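PDB 1WOG: agmatinase from Deinococcus radiodurans, which probably hydrolyses agmatine to putrescine and urea, as a dimanganese enzyme of the arginase family. Local coordinates for residues A[111-116]-A[299-304]; A[121-126]-A[271-276]; A[140-145]-A[226-231]; A[144-149]-A[176-181]. All coordinates share one frame; numbering follows the deposited sequence.

The four contacts are spread over one parallel sheet in which strands 114-118, 266-273, 223-229, 137-142 and 173-181 are successive neighbours. Interaction 1, where helix 284-302 meets the start of strand 114-118, stands about 18 Å from interactions 2 and 3 and about 23 Å from interaction 4 (centre to centre). Interactions 2, 3 and 4 crowd round the manganese pair: the centres of 2 and 3 are about 9 Å apart, those of 3 and 4 about 7 Å. Along the chain, 111-116 and 299-304 enclose the other three contacts, and residues 144-145 serve interactions 3 and 4. Loops after strands far apart in sequence but close in the sheet thus build one metal site.

Interaction 1 of 4, residues A[111-116]-A[299-304]; sequences CRVPVF and EVFDHV
Val113 and Val300 are the nearest backbone positions across the contact, with CA atoms 9.0 Å apart, so side chains bridge the corner before strand 114-118 and the last turn of helix 284-302. Phe301 stands at its middle: its CG lies anti to its own carbonyl carbon (chi1 -76°), which brings the ring's far end up to both Arg112 and Val113. CE2 of Phe301 comes within 3.7 Å of NE of Arg112, and the guanidinium and ring planes stand 87° apart: the ring edge is turned to a guanidinium face, with NH2 lying in the ring plane. Arg112 bends at chi2 and chi3, and Asp30 pairs with its NH2 in a salt bridge. Beyond it, NH1 of Arg112 touches CG1 of Val304 at 3.8 Å. CG2 of Val113 meets CZ of Phe301 at 3.9 Å and CG1 of Val300 at 4.2 Å. With an alanine at Phe301, the guanidinium of Arg112 would probably lose the ring beside it and CG2 of Val113 would face a gap. Away from the metals, the end of the C-terminal helix thus packs on the corner leading into strand 114-118, at the edge of the helix-on-sheet layer of the alpha/beta arginase fold.

Interaction 2 of 4, residues A[121-126]-A[271-276]; sequences HSVSYP and DLVELA. With MN (manganese (II) ion), chain G.
Ser124 OG donates to Asp271 OD2 at 2.7 Å, and His121 N donates to Glu274 OE2 at 2.8 Å with a nearly straight N-H...O angle of 167°. Both oxygens are met from above their carboxylate planes. The two bonds tie the 3-10 turn and helix start of 121-126 to the end of strand 266-273 at two points. Glu274 reaches its donor by bending at chi2, and its OE2 also accepts from Asn159. Between these bonds stands the His121 ring, whose ND1 binds the manganese of chain G at 2.0 Å and whose NE2 is hydrogen-bonded to Ser227, itself bonded to Asp271 OD1. Val273 packs against one face of the ring: its CG2 sits 3.6 Å from the His121 ring centroid and 13° off the normal, a CH-pi contact. The other methyl, CG1, turns to CG2 of Val123 at 3.8 Å, the two valines lying alongside, antiparallel in direction. The chemistry implies a positioned ligand: a metal on one ring nitrogen, a hydrogen-bonded serine and aspartate on the other and a methyl against one face together fix the rotation of His121, and the second-shell aspartate would probably polarise the ring through Ser227.

Interaction 3 of 4, residues A[140-145]-A[226-231]; sequences VQLDAH and FSVDVD. With MN (manganese (II) ion), chain H; MN (manganese (II) ion), chain G; 16D (hexane-1,6-diamine), chain I.
Val140 O accepts from Ser227 N, Ser227 O from Leu142 N, and Leu142 O from Asp229 N, each at 3.0 Å; this ladder pairs strands 140-142 and 226-229 in parallel, their axes 8° apart. Past the strand ends, Ala144 N donates to Asp231 OD1 (3.2 Å), nearly along the C-O axis. The carboxylates are satisfied by metal and backbone. Asp143 bridges, OD1 to the manganese of chain H and OD2 to that of chain G at 2.1 Å, while OD2 of Asp229 alone binds both ions. Both oxygens of Asp231 grip the manganese of chain H, which ND1 of His145 joins at 2.2 Å. Asp143 OD1 also accepts from His145 N (2.7 Å) and Asp229 OD1 from Asp231 N (2.9 Å), two Asx turns probably stiffening the ligand loops. Gln141, extended beyond CG, reaches Asp143 OD2 with NE2, which also bonds to Leu146 O, while its OE1 is held by Thr178. A leucine at Gln141 would probably leave Leu146 O without this donor and Asp143 less firmly held against turning. His121 and Asp147 complete the chain G ion in a carboxylate-bridged dimanganese centre at the C-terminal strand ends, the hallmark of the arginase family.

Interaction 4 of 4, residues A[144-149]-A[176-181]; sequences AHLDFT and ITTVGL. With MN (manganese (II) ion), chain H; MN (manganese (II) ion), chain G; 16D (hexane-1,6-diamine), chain I.
OD2 of Asp147 binds the manganese of chain G at 2.0 Å, the shortest sound polar bond in these segments, and Leu146 just before it packs on Leu181 and Thr178. The two segments belong to a beta-alpha-beta crossover: loop 144-149 leaves strand 137-142, the chain runs on through helix 162-169, and strand 173-181 returns parallel to the first strand and next to it. Asp147 has positive phi and psi, a left-handed backbone that turns its carboxylate to the metal while the neighbouring Leu146 points into the core. Its OD1 lies implausibly close to the hexane-1,6-diamine as modelled, so how it meets the ligand is doubtful. CB of Ala144 lies over one face of the His145 ring, 3.9 Å above the plane and toward the rim; as modelled, C4 of the ligand lies over the other, though its placing is uncertain. Beneath the loop the packing is apolar. Leu146 has CG anti to the backbone N (chi1 -172°), which lets CD1 reach CD1 of Leu181 at 4.0 Å, the two chains meeting at a slant, and puts the same methyl 4.0 Å from OG1 of Thr178, which is hydrogen-bonded to Gln141 OE1. Thr178 CG2 meets His145 O, also at 4.0 Å. Leu181 also packs on Leu69 of a neighbouring subunit. Gly180, at a phi of 114°, has a backbone shape that leaves no room for a beta carbon beside the carbonyl oxygen before it, which favours glycine. Just after it, CA-H of Leu181 points at Ala144 O, with a CA to O distance of 3.4 Å.

Interaction 1 of 4, residues A[111-116]-A[299-304]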
loop_
_atom_site.group_PDB
_atom_site.type_symbol
_atom_site.label_atom_id
_atom_site.label_comp_id
_atom_site.label_asym_id
_atom_site.label_seq_id
_atom_site.Cartn_x
_atom_site.Cartn_y
_atom_site.Cartn_z
ATOM N N CYS A 111 7.729 -38.804 7.167
ATOM C CA CYS A 111 8.801 -37.931 7.635
ATOM C C CYS A 111 8.967 -38.048 9.140
ATOM O O CYS A 111 8.165 -38.693 9.808
ATOM C CB CYS A 111 8.511 -36.474 7.257
ATOM S SG CYS A 111 7.178 -35.687 8.204
ATOM N N ARG A 112 10.024 -37.441 9.671
ATOM C CA ARG A 112 10.266 -37.478 11.105
ATOM C C ARG A 112 9.530 -36.308 11.753
ATOM O O ARG A 112 8.788 -36.488 12.717
ATOM C CB ARG A 112 11.770 -37.408 11.393
ATOM C CG ARG A 112 12.120 -37.291 12.872
ATOM C CD ARG A 112 13.448 -37.975 13.211
ATOM N NE ARG A 112 14.503 -37.686 12.242
ATOM C CZ ARG A 112 15.782 -38.008 12.411
ATOM N NH1 ARG A 112 16.172 -38.632 13.514
ATOM N NH2 ARG A 112 16.673 -37.711 11.474
ATOM N N VAL A 113 9.722 -35.112 11.206
ATOM C CA VAL A 113 9.057 -33.927 11.738
ATOM C C VAL A 113 8.250 -33.210 10.657
ATOM O O VAL A 113 8.809 -32.655 9.712
ATOM C CB VAL A 113 10.067 -32.915 12.336
ATOM C CG1 VAL A 113 9.311 -31.732 12.944
ATOM C CG2 VAL A 113 10.927 -33.590 13.403
ATOM N N PRO A 114 6.913 -33.233 10.770
ATOM C CA PRO A 114 6.095 -32.552 9.764
ATOM C C PRO A 114 5.916 -31.079 10.144
ATOM O O PRO A 114 5.804 -30.746 11.327
ATOM C CB PRO A 114 4.784 -33.326 9.818
ATOM C CG PRO A 114 4.681 -33.662 11.278
ATOM C CD PRO A 114 6.085 -34.110 11.619
ATOM N N VAL A 115 5.906 -30.207 9.140
ATOM C CA VAL A 115 5.730 -28.776 9.358
ATOM C C VAL A 115 4.471 -28.333 8.627
ATOM O O VAL A 115 4.391 -28.434 7.404
ATOM C CB VAL A 115 6.932 -27.981 8.823
ATOM C CG1 VAL A 115 6.643 -26.492 8.882
ATOM C CG2 VAL A 115 8.166 -28.313 9.649
ATOM N N PHE A 116 3.495 -27.847 9.389
ATOM C CA PHE A 116 2.218 -27.416 8.824
ATOM C C PHE A 116 2.112 -25.900 8.768
ATOM O O PHE A 116 2.265 -25.220 9.779
ATOM C CB PHE A 116 1.065 -27.978 9.663
ATOM C CG PHE A 116 1.086 -29.476 9.794
ATOM C CD1 PHE A 116 1.227 -30.075 11.042
ATOM C CD2 PHE A 116 0.979 -30.288 8.669
ATOM C CE1 PHE A 116 1.260 -31.457 11.170
ATOM C CE2 PHE A 116 1.012 -31.676 8.786
ATOM C CZ PHE A 116 1.153 -32.260 10.037
ATOM N N GLU A 299 17.127 -26.280 15.972
ATOM C CA GLU A 299 17.136 -26.650 17.378
ATOM C C GLU A 299 16.625 -28.073 17.575
ATOM O O GLU A 299 17.207 -28.843 18.341
ATOM C CB GLU A 299 16.269 -25.678 18.189
ATOM C CG GLU A 299 16.742 -24.218 18.174
ATOM C CD GLU A 299 18.096 -24.024 18.841
ATOM O OE1 GLU A 299 18.478 -24.868 19.675
ATOM O OE2 GLU A 299 18.773 -23.020 18.543
ATOM N N VAL A 300 15.540 -28.428 16.892
ATOM C CA VAL A 300 14.981 -29.770 17.025
ATOM C C VAL A 300 16.002 -30.842 16.655
ATOM O O VAL A 300 16.253 -31.764 17.430
ATOM C CB VAL A 300 13.719 -29.963 16.136
ATOM C CG1 VAL A 300 13.319 -31.439 16.096
ATOM C CG2 VAL A 300 12.563 -29.145 16.694
ATOM N N PHE A 301 16.606 -30.715 15.478
ATOM C CA PHE A 301 17.569 -31.715 15.049
ATOM C C PHE A 301 18.908 -31.677 15.775
ATOM O O PHE A 301 19.708 -32.603 15.650
ATOM C CB PHE A 301 17.748 -31.650 13.531
ATOM C CG PHE A 301 16.601 -32.253 12.782
ATOM C CD1 PHE A 301 15.404 -31.557 12.638
ATOM C CD2 PHE A 301 16.674 -33.563 12.313
ATOM C CE1 PHE A 301 14.299 -32.158 12.045
ATOM C CE2 PHE A 301 15.574 -34.172 11.719
ATOM C CZ PHE A 301 14.381 -33.468 11.586
ATOM N N ASP A 302 19.141 -30.626 16.554
ATOM C CA ASP A 302 20.379 -30.515 17.316
ATOM C C ASP A 302 20.283 -31.300 18.624
ATOM O O ASP A 302 21.299 -31.660 19.216
ATOM C CB ASP A 302 20.686 -29.054 17.639
ATOM C CG ASP A 302 21.954 -28.567 16.973
ATOM O OD1 ASP A 302 22.393 -27.444 17.288
ATOM O OD2 ASP A 302 22.510 -29.302 16.130
ATOM N N HIS A 303 19.062 -31.563 19.080
ATOM C CA HIS A 303 18.887 -32.300 20.326
ATOM C C HIS A 303 18.006 -33.529 20.177
ATOM O O HIS A 303 17.455 -34.027 21.159
ATOM C CB HIS A 303 18.315 -31.383 21.410
ATOM C CG HIS A 303 19.172 -30.189 21.700
ATOM N ND1 HIS A 303 19.244 -29.103 20.855
ATOM C CD2 HIS A 303 20.014 -29.926 22.726
ATOM C CE1 HIS A 303 20.095 -28.220 21.348
ATOM N NE2 HIS A 303 20.576 -28.695 22.482
ATOM N N VAL A 304 17.883 -34.020 18.948
ATOM C CA VAL A 304 17.072 -35.202 18.676
ATOM C C VAL A 304 17.678 -36.436 19.336
ATOM O O VAL A 304 18.896 -36.607 19.348
ATOM C CB VAL A 304 16.962 -35.477 17.151
ATOM C CG1 VAL A 304 16.381 -36.863 16.906
ATOM C CG2 VAL A 304 16.079 -34.437 16.497
#

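Interaction 2 of 4, residues A[121-126]-A[271-276]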
loop_
_atom_site.group_PDB
_atom_site.type_symbol
_atom_site.label_atom_id
_atom_site.label_comp_id
_atom_site.label_asym_id
_atom_site.label_seq_id
_atom_site.Cartn_x
_atom_site.Cartn_y
_atom_site.Cartn_z
ATOM N N HIS A 121 -5.942 -20.401 12.913
ATOM C CA HIS A 121 -5.686 -21.392 13.951
ATOM C C HIS A 121 -6.641 -22.578 14.015
ATOM O O HIS A 121 -6.329 -23.596 14.644
ATOM C CB HIS A 121 -5.609 -20.710 15.323
ATOM C CG HIS A 121 -4.543 -21.278 16.210
ATOM N ND1 HIS A 121 -3.953 -20.557 17.226
ATOM C CD2 HIS A 121 -3.934 -22.488 16.204
ATOM C CE1 HIS A 121 -3.023 -21.298 17.806
ATOM N NE2 HIS A 121 -2.990 -22.473 17.204
ATOM N N SER A 122 -7.791 -22.473 13.358
ATOM C CA SER A 122 -8.738 -23.578 13.393
ATOM C C SER A 122 -8.145 -24.836 12.759
ATOM O O SER A 122 -8.579 -25.947 13.066
ATOM C CB SER A 122 -10.043 -23.206 12.678
ATOM O OG SER A 122 -9.924 -23.337 11.267
ATOM N N VAL A 123 -7.146 -24.670 11.891
ATOM C CA VAL A 123 -6.533 -25.824 11.232
ATOM C C VAL A 123 -5.778 -26.751 12.188
ATOM O O VAL A 123 -5.520 -27.910 11.851
ATOM C CB VAL A 123 -5.557 -25.397 10.099
ATOM C CG1 VAL A 123 -6.258 -24.448 9.128
ATOM C CG2 VAL A 123 -4.309 -24.760 10.687
ATOM N N SER A 124 -5.421 -26.260 13.374
ATOM C CA SER A 124 -4.691 -27.092 14.331
ATOM C C SER A 124 -5.537 -28.265 14.811
ATOM O O SER A 124 -5.002 -29.300 15.197
ATOM C CB SER A 124 -4.222 -26.264 15.531
ATOM O OG SER A 124 -3.234 -25.319 15.144
ATOM N N TYR A 125 -6.857 -28.112 14.779
ATOM C CA TYR A 125 -7.729 -29.199 15.206
ATOM C C TYR A 125 -7.603 -30.413 14.275
ATOM O O TYR A 125 -7.211 -31.492 14.724
ATOM C CB TYR A 125 -9.186 -28.716 15.301
ATOM C CG TYR A 125 -10.208 -29.832 15.373
ATOM C CD1 TYR A 125 -10.009 -30.940 16.203
ATOM C CD2 TYR A 125 -11.369 -29.787 14.599
ATOM C CE1 TYR A 125 -10.941 -31.979 16.252
ATOM C CE2 TYR A 125 -12.306 -30.820 14.640
ATOM C CZ TYR A 125 -12.084 -31.912 15.467
ATOM O OH TYR A 125 -12.991 -32.950 15.487
ATOM N N PRO A 126 -7.922 -30.263 12.972
ATOM C CA PRO A 126 -7.793 -31.434 12.096
ATOM C C PRO A 126 -6.349 -31.924 11.965
ATOM O O PRO A 126 -6.101 -33.104 11.695
ATOM C CB PRO A 126 -8.382 -30.953 10.770
ATOM C CG PRO A 126 -8.180 -29.459 10.811
ATOM C CD PRO A 126 -8.495 -29.117 12.242
ATOM N N ASP A 271 3.134 -26.402 13.740
ATOM C CA ASP A 271 2.328 -25.645 12.803
ATOM C C ASP A 271 2.587 -24.164 13.033
ATOM O O ASP A 271 2.977 -23.741 14.127
ATOM C CB ASP A 271 0.820 -25.999 12.852
ATOM C CG ASP A 271 0.116 -25.588 14.141
ATOM O OD1 ASP A 271 0.395 -24.508 14.708
ATOM O OD2 ASP A 271 -0.778 -26.357 14.560
ATOM N N LEU A 272 2.436 -23.395 11.963
ATOM C CA LEU A 272 2.669 -21.954 11.965
ATOM C C LEU A 272 1.380 -21.392 11.393
ATOM O O LEU A 272 1.098 -21.563 10.201
ATOM C CB LEU A 272 3.849 -21.635 11.043
ATOM C CG LEU A 272 4.505 -20.250 11.076
ATOM C CD1 LEU A 272 3.527 -19.162 10.657
ATOM C CD2 LEU A 272 5.018 -20.011 12.480
ATOM N N VAL A 273 0.604 -20.730 12.244
ATOM C CA VAL A 273 -0.694 -20.198 11.839
ATOM C C VAL A 273 -0.908 -18.704 12.062
ATOM O O VAL A 273 -0.114 -18.031 12.719
ATOM C CB VAL A 273 -1.829 -20.943 12.581
ATOM C CG1 VAL A 273 -1.741 -22.444 12.309
ATOM C CG2 VAL A 273 -1.728 -20.677 14.079
ATOM N N GLU A 274 -2.009 -18.215 11.495
ATOM C CA GLU A 274 -2.465 -16.827 11.583
ATOM C C GLU A 274 -1.614 -15.752 10.900
ATOM O O GLU A 274 -1.817 -14.559 11.119
ATOM C CB GLU A 274 -2.719 -16.439 13.049
ATOM C CG GLU A 274 -3.848 -17.229 13.749
ATOM C CD GLU A 274 -5.250 -16.967 13.187
ATOM O OE1 GLU A 274 -5.416 -16.069 12.337
ATOM O OE2 GLU A 274 -6.202 -17.663 13.612
ATOM N N LEU A 275 -0.671 -16.156 10.060
ATOM C CA LEU A 275 0.131 -15.167 9.348
ATOM C C LEU A 275 -0.783 -14.607 8.245
ATOM O O LEU A 275 -1.468 -15.372 7.565
ATOM C CB LEU A 275 1.349 -15.844 8.706
ATOM C CG LEU A 275 2.618 -15.068 8.335
ATOM C CD1 LEU A 275 3.169 -15.665 7.041
ATOM C CD2 LEU A 275 2.362 -13.590 8.169
ATOM N N ALA A 276 -0.807 -13.285 8.091
ATOM C CA ALA A 276 -1.609 -12.616 7.067
ATOM C C ALA A 276 -0.662 -11.677 6.318
ATOM O O ALA A 276 -0.490 -10.524 6.697
ATOM C CB ALA A 276 -2.752 -11.811 7.710
HETATM MN MN MN G . -4.450 -18.785 18.081
#

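Interaction 3 of 4, residues A[140-145]-A[226-231]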
loop_
_atom_site.group_PDB
_atom_site.type_symbol
_atom_site.label_atom_id
_atom_site.label_comp_id
_atom_site.label_asym_id
_atom_site.label_seq_id
_atom_site.Cartn_x
_atom_site.Cartn_y
_atom_site.Cartn_z
ATOM N N VAL A 140 2.688 -27.294 22.968
ATOM C CA VAL A 140 3.311 -26.068 23.458
ATOM C C VAL A 140 2.838 -25.043 22.440
ATOM O O VAL A 140 3.202 -25.094 21.269
ATOM C CB VAL A 140 4.846 -26.153 23.461
ATOM C CG1 VAL A 140 5.444 -24.773 23.697
ATOM C CG2 VAL A 140 5.296 -27.100 24.569
ATOM N N GLN A 141 2.003 -24.128 22.901
ATOM C CA GLN A 141 1.397 -23.123 22.040
ATOM C C GLN A 141 1.829 -21.686 22.339
ATOM O O GLN A 141 1.733 -21.233 23.477
ATOM C CB GLN A 141 -0.129 -23.270 22.182
ATOM C CG GLN A 141 -0.974 -22.057 21.838
ATOM C CD GLN A 141 -2.420 -22.217 22.303
ATOM O OE1 GLN A 141 -2.723 -23.065 23.151
ATOM N NE2 GLN A 141 -3.312 -21.392 21.767
ATOM N N LEU A 142 2.323 -20.983 21.318
ATOM C CA LEU A 142 2.704 -19.576 21.470
ATOM C C LEU A 142 1.491 -18.840 20.917
ATOM O O LEU A 142 1.096 -19.076 19.777
ATOM C CB LEU A 142 3.943 -19.244 20.638
ATOM C CG LEU A 142 5.233 -19.973 21.029
ATOM C CD1 LEU A 142 6.383 -19.420 20.220
ATOM C CD2 LEU A 142 5.508 -19.803 22.512
ATOM N N ASP A 143 0.908 -17.939 21.698
ATOM C CA ASP A 143 -0.312 -17.282 21.234
ATOM C C ASP A 143 -0.681 -16.169 22.191
ATOM O O ASP A 143 -0.381 -16.244 23.381
ATOM C CB ASP A 143 -1.446 -18.326 21.243
ATOM C CG ASP A 143 -2.579 -18.012 20.277
ATOM O OD1 ASP A 143 -2.966 -16.835 20.129
ATOM O OD2 ASP A 143 -3.103 -18.977 19.678
ATOM N N ALA A 144 -1.339 -15.139 21.674
ATOM C CA ALA A 144 -1.803 -14.059 22.518
ATOM C C ALA A 144 -3.154 -14.520 23.059
ATOM O O ALA A 144 -3.645 -13.985 24.043
ATOM C CB ALA A 144 -1.984 -12.780 21.700
ATOM N N HIS A 145 -3.745 -15.518 22.403
ATOM C CA HIS A 145 -5.063 -16.032 22.795
ATOM C C HIS A 145 -5.030 -17.500 23.235
ATOM O O HIS A 145 -4.128 -18.246 22.862
ATOM C CB HIS A 145 -6.050 -15.863 21.629
ATOM C CG HIS A 145 -5.935 -14.544 20.922
ATOM N ND1 HIS A 145 -5.126 -14.357 19.821
ATOM C CD2 HIS A 145 -6.515 -13.345 21.167
ATOM C CE1 HIS A 145 -5.215 -13.102 19.418
ATOM N NE2 HIS A 145 -6.052 -12.467 20.218
ATOM N N PHE A 226 4.354 -28.460 18.460
ATOM C CA PHE A 226 4.450 -27.005 18.546
ATOM C C PHE A 226 3.375 -26.328 17.713
ATOM O O PHE A 226 3.229 -26.617 16.523
ATOM C CB PHE A 226 5.799 -26.508 18.013
ATOM C CG PHE A 226 6.960 -26.773 18.924
ATOM C CD1 PHE A 226 8.130 -27.328 18.420
ATOM C CD2 PHE A 226 6.907 -26.423 20.266
ATOM C CE1 PHE A 226 9.236 -27.529 19.242
ATOM C CE2 PHE A 226 8.010 -26.619 21.100
ATOM C CZ PHE A 226 9.177 -27.173 20.583
ATOM N N SER A 227 2.631 -25.423 18.338
ATOM C CA SER A 227 1.625 -24.660 17.614
ATOM C C SER A 227 1.994 -23.194 17.783
ATOM O O SER A 227 1.835 -22.622 18.864
ATOM C CB SER A 227 0.218 -24.908 18.159
ATOM O OG SER A 227 -0.724 -24.254 17.329
ATOM N N VAL A 228 2.502 -22.590 16.714
ATOM C CA VAL A 228 2.908 -21.192 16.759
ATOM C C VAL A 228 1.934 -20.266 16.039
ATOM O O VAL A 228 1.815 -20.295 14.812
ATOM C CB VAL A 228 4.319 -21.005 16.139
ATOM C CG1 VAL A 228 4.768 -19.543 16.265
ATOM C CG2 VAL A 228 5.312 -21.931 16.834
ATOM N N ASP A 229 1.222 -19.465 16.824
ATOM C CA ASP A 229 0.288 -18.473 16.295
ATOM C C ASP A 229 1.149 -17.213 16.258
ATOM O O ASP A 229 1.615 -16.754 17.303
ATOM C CB ASP A 229 -0.881 -18.276 17.266
ATOM C CG ASP A 229 -1.869 -17.225 16.788
ATOM O OD1 ASP A 229 -1.450 -16.277 16.095
ATOM O OD2 ASP A 229 -3.063 -17.338 17.129
ATOM N N VAL A 230 1.370 -16.652 15.074
ATOM C CA VAL A 230 2.222 -15.473 14.970
ATOM C C VAL A 230 1.788 -14.283 15.824
ATOM O O VAL A 230 2.625 -13.428 16.151
ATOM C CB VAL A 230 2.378 -14.998 13.490
ATOM C CG1 VAL A 230 2.768 -16.170 12.606
ATOM C CG2 VAL A 230 1.089 -14.371 12.992
ATOM N N ASP A 231 0.506 -14.205 16.196
ATOM C CA ASP A 231 0.099 -13.061 17.008
ATOM C C ASP A 231 0.600 -13.155 18.447
ATOM O O ASP A 231 0.366 -12.256 19.263
ATOM C CB ASP A 231 -1.427 -12.791 16.947
ATOM C CG ASP A 231 -2.279 -13.895 17.560
ATOM O OD1 ASP A 231 -1.861 -14.538 18.540
ATOM O OD2 ASP A 231 -3.408 -14.084 17.057
HETATM MN MN MN H . -3.896 -15.671 18.510
HETATM MN MN MN G . -4.450 -18.785 18.081
HETATM N N1 16D I . -9.484 -17.895 22.587
HETATM C C1 16D I . -10.490 -16.973 21.958
HETATM C C2 16D I . -9.823 -16.085 20.883
HETATM C C3 16D I . -8.892 -16.860 20.005
HETATM C C4 16D I . -8.694 -16.282 18.661
HETATM C C5 16D I . -7.782 -17.166 17.947
HETATM C C6 16D I . -6.711 -16.804 17.262
HETATM N N2 16D I . -6.636 -15.550 16.841
#

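Interaction 4 of 4, residues A[144-149]-A[176-181]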
loop_
_atom_site.group_PDB
_atom_site.type_symbol
_atom_site.label_atom_id
_atom_site.label_comp_id
_atom_site.label_asym_id
_atom_site.label_seq_id
_atom_site.Cartn_x
_atom_site.Cartn_y
_atom_site.Cartn_z
ATOM N N ALA A 144 -1.339 -15.139 21.674
ATOM C CA ALA A 144 -1.803 -14.059 22.518
ATOM C C ALA A 144 -3.154 -14.520 23.059
ATOM O O ALA A 144 -3.645 -13.985 24.043
ATOM C CB ALA A 144 -1.984 -12.780 21.700
ATOM N N HIS A 145 -3.745 -15.518 22.403
ATOM C CA HIS A 145 -5.063 -16.032 22.795
ATOM C C HIS A 145 -5.030 -17.500 23.235
ATOM O O HIS A 145 -4.128 -18.246 22.862
ATOM C CB HIS A 145 -6.050 -15.863 21.629
ATOM C CG HIS A 145 -5.935 -14.544 20.922
ATOM N ND1 HIS A 145 -5.126 -14.357 19.821
ATOM C CD2 HIS A 145 -6.515 -13.345 21.167
ATOM C CE1 HIS A 145 -5.215 -13.102 19.418
ATOM N NE2 HIS A 145 -6.052 -12.467 20.218
ATOM N N LEU A 146 -6.026 -17.919 24.017
ATOM C CA LEU A 146 -6.069 -19.293 24.515
ATOM C C LEU A 146 -6.599 -20.306 23.498
ATOM O O LEU A 146 -6.078 -21.412 23.398
ATOM C CB LEU A 146 -6.903 -19.358 25.805
ATOM C CG LEU A 146 -6.887 -20.694 26.561
ATOM C CD1 LEU A 146 -5.471 -21.004 27.036
ATOM C CD2 LEU A 146 -7.840 -20.618 27.750
ATOM N N ASP A 147 -7.630 -19.923 22.748
ATOM C CA ASP A 147 -8.226 -20.804 21.742
ATOM C C ASP A 147 -8.733 -22.127 22.319
ATOM O O ASP A 147 -8.539 -23.198 21.727
ATOM C CB ASP A 147 -7.228 -21.083 20.610
ATOM C CG ASP A 147 -6.882 -19.833 19.816
ATOM O OD1 ASP A 147 -7.600 -18.823 19.954
ATOM O OD2 ASP A 147 -5.902 -19.860 19.047
ATOM N N PHE A 148 -9.396 -22.048 23.468
ATOM C CA PHE A 148 -9.946 -23.234 24.117
ATOM C C PHE A 148 -11.448 -23.041 24.352
ATOM O O PHE A 148 -12.028 -23.610 25.281
ATOM C CB PHE A 148 -9.241 -23.487 25.454
ATOM C CG PHE A 148 -9.344 -24.911 25.927
ATOM C CD1 PHE A 148 -8.764 -25.938 25.193
ATOM C CD2 PHE A 148 -10.048 -25.230 27.085
ATOM C CE1 PHE A 148 -8.885 -27.268 25.602
ATOM C CE2 PHE A 148 -10.173 -26.553 27.499
ATOM C CZ PHE A 148 -9.593 -27.572 26.756
ATOM N N THR A 149 -12.069 -22.239 23.494
ATOM C CA THR A 149 -13.498 -21.951 23.593
ATOM C C THR A 149 -14.358 -23.064 22.995
ATOM O O THR A 149 -13.987 -23.688 22.003
ATOM C CB THR A 149 -13.822 -20.617 22.883
ATOM O OG1 THR A 149 -13.279 -19.537 23.651
ATOM C CG2 THR A 149 -15.331 -20.423 22.727
ATOM N N ILE A 176 -1.639 -29.024 27.592
ATOM C CA ILE A 176 -1.284 -27.918 26.716
ATOM C C ILE A 176 -0.639 -26.828 27.557
ATOM O O ILE A 176 -1.107 -26.507 28.651
ATOM C CB ILE A 176 -2.512 -27.289 26.001
ATOM C CG1 ILE A 176 -3.213 -28.328 25.123
ATOM C CG2 ILE A 176 -2.051 -26.111 25.123
ATOM C CD1 ILE A 176 -4.459 -27.788 24.420
ATOM N N THR A 177 0.456 -26.279 27.049
ATOM C CA THR A 177 1.148 -25.189 27.710
ATOM C C THR A 177 1.010 -24.032 26.730
ATOM O O THR A 177 1.493 -24.122 25.601
ATOM C CB THR A 177 2.647 -25.494 27.911
ATOM O OG1 THR A 177 2.789 -26.645 28.750
ATOM C CG2 THR A 177 3.350 -24.305 28.563
ATOM N N THR A 178 0.333 -22.967 27.142
ATOM C CA THR A 178 0.151 -21.816 26.267
ATOM C C THR A 178 0.926 -20.629 26.811
ATOM O O THR A 178 0.746 -20.236 27.965
ATOM C CB THR A 178 -1.337 -21.459 26.140
ATOM O OG1 THR A 178 -2.057 -22.615 25.688
ATOM C CG2 THR A 178 -1.528 -20.335 25.133
ATOM N N VAL A 179 1.789 -20.055 25.974
ATOM C CA VAL A 179 2.621 -18.936 26.404
ATOM C C VAL A 179 2.412 -17.687 25.561
ATOM O O VAL A 179 2.391 -17.766 24.337
ATOM C CB VAL A 179 4.128 -19.314 26.338
ATOM C CG1 VAL A 179 4.974 -18.220 26.975
ATOM C CG2 VAL A 179 4.364 -20.640 27.035
ATOM N N GLY A 180 2.262 -16.542 26.228
ATOM C CA GLY A 180 2.084 -15.275 25.531
ATOM C C GLY A 180 0.739 -14.586 25.703
ATOM O O GLY A 180 0.546 -13.482 25.194
ATOM N N LEU A 181 -0.179 -15.212 26.436
ATOM C CA LEU A 181 -1.516 -14.643 26.628
ATOM C C LEU A 181 -1.527 -13.216 27.159
ATOM O O LEU A 181 -0.787 -12.870 28.084
ATOM C CB LEU A 181 -2.355 -15.535 27.554
ATOM C CG LEU A 181 -2.623 -16.974 27.100
ATOM C CD1 LEU A 181 -3.694 -17.587 27.991
ATOM C CD2 LEU A 181 -3.087 -16.993 25.650
HETATM MN MN MN H . -3.896 -15.671 18.510
HETATM MN MN MN G . -4.450 -18.785 18.081
HETATM N N1 16D I . -9.484 -17.895 22.587
HETATM C C1 16D I . -10.490 -16.973 21.958
HETATM C C2 16D I . -9.823 -16.085 20.883
HETATM C C3 16D I . -8.892 -16.860 20.005
HETATM C C4 16D I . -8.694 -16.282 18.661
HETATM C C5 16D I . -7.782 -17.166 17.947
HETATM C C6 16D I . -6.711 -16.804 17.262
HETATM N N2 16D I . -6.636 -15.550 16.841
#